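Local coordinates for putative cell surface protein, similar to internalin proteins (Listeria monocytogenes EGD-e, PDB 5KZS) that is of unknown function but is a leucine-rich repeat surface protein of the internalin family, at residues L151-A154 with D155-I158. Numbering follows the deposited sequence.
Sequences LYMA and DMMI
M153, just past strand 150-152 of the leucine-rich repeat solenoid, packs against M156 and I158 of the turn that follows. All the methionines in this contact are selenomethionines. The side chains of M153 and M156 cross at a slant, selenium near selenium. The SE of M156 lies 3.8 Å from CB of M153 and 4.0 Å from SE of M153. M156 turns CG away from its own carbonyl carbon (chi1 -54°), and a bend at chi3 leaves its SE 3.6 Å from CA of M153. I158 reaches the same residue with the end of its long branch. Its CD1 sits 3.8 Å from CB of M153 and 3.4 Å from O of M153. CG of M156 also lies close to that oxygen, at 3.5 Å.

No hydrogen bond joins the two segments directly. N180, in the loop after strand 174-176, bridges them instead: its ND2 binds O of M153, and its OD1 accepts from the backbone N of both M156 and I158. L135 touches M156 and I158, while I139 touches M153. The backbone oxygen of M153, bordered by apolar groups, is thus satisfied by an amide side chain. N180 holds the consensus asparagine place of its repeat, and its bonds to this neighbouring turn are consistent with the asparagine ladder of leucine-rich repeats. M156 has the matching place here, where an apolar side chain packs on M153 instead.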
# COMPACT_ATOMS: atom_id res chain seq x y z
N LEU A 151 1.06 -6.19 -7.34
CA LEU A 151 2.20 -5.40 -6.85
C LEU A 151 1.91 -4.84 -5.46
O LEU A 151 1.01 -4.02 -5.30
CB LEU A 151 2.52 -4.28 -7.83
CG LEU A 151 3.63 -3.26 -7.49
CD1 LEU A 151 4.93 -3.99 -7.14
CD2 LEU A 151 3.87 -2.28 -8.63
N TYR A 152 2.68 -5.29 -4.47
CA TYR A 152 2.42 -4.94 -3.06
C TYR A 152 3.54 -4.08 -2.53
O TYR A 152 4.65 -4.56 -2.34
CB TYR A 152 2.26 -6.20 -2.20
CG TYR A 152 1.07 -7.04 -2.60
CD1 TYR A 152 1.18 -8.01 -3.59
CD2 TYR A 152 -0.17 -6.85 -2.01
CE1 TYR A 152 0.09 -8.79 -3.95
CE2 TYR A 152 -1.27 -7.60 -2.38
CZ TYR A 152 -1.13 -8.57 -3.35
OH TYR A 152 -2.21 -9.30 -3.72
N MSE A 153 3.26 -2.81 -2.30
CA MSE A 153 4.28 -1.86 -1.90
C MSE A 153 3.80 -1.04 -0.73
O MSE A 153 3.94 0.18 -0.71
CB MSE A 153 4.48 -0.96 -3.10
CG MSE A 153 4.68 -1.67 -4.43
SE MSE A 153 6.60 -1.93 -4.62
CE MSE A 153 6.92 -0.17 -5.39
N ALA A 154 3.25 -1.71 0.28
CA ALA A 154 2.68 -1.03 1.45
C ALA A 154 3.74 -0.76 2.50
O ALA A 154 4.72 -1.46 2.57
CB ALA A 154 1.57 -1.88 2.04
N ASP A 155 3.53 0.26 3.32
CA ASP A 155 4.43 0.54 4.45
C ASP A 155 5.87 0.83 4.03
O ASP A 155 6.82 0.43 4.71
CB ASP A 155 4.38 -0.60 5.49
CG ASP A 155 4.95 -0.19 6.87
OD1 ASP A 155 5.07 1.01 7.17
OD2 ASP A 155 5.30 -1.10 7.65
N MSE A 156 6.03 1.53 2.91
CA MSE A 156 7.37 1.83 2.37
C MSE A 156 7.74 3.29 2.39
O MSE A 156 8.77 3.65 1.86
CB MSE A 156 7.46 1.30 0.93
CG MSE A 156 7.08 -0.16 0.80
SE MSE A 156 7.65 -0.85 -0.95
CE MSE A 156 9.58 -1.06 -0.64
N MSE A 157 6.94 4.15 3.02
CA MSE A 157 7.16 5.62 2.98
C MSE A 157 7.13 6.19 1.58
O MSE A 157 7.84 7.13 1.27
CB MSE A 157 8.44 6.04 3.70
CG MSE A 157 8.45 5.47 5.10
SE MSE A 157 9.82 6.38 6.18
CE MSE A 157 9.52 5.36 7.84
N ILE A 158 6.27 5.62 0.73
CA ILE A 158 6.07 6.08 -0.65
C ILE A 158 5.36 7.44 -0.70
O ILE A 158 4.37 7.65 0.00
CB ILE A 158 5.28 5.01 -1.48
CG1 ILE A 158 6.24 3.90 -1.92
CG2 ILE A 158 4.58 5.61 -2.70
CD1 ILE A 158 5.56 2.64 -2.40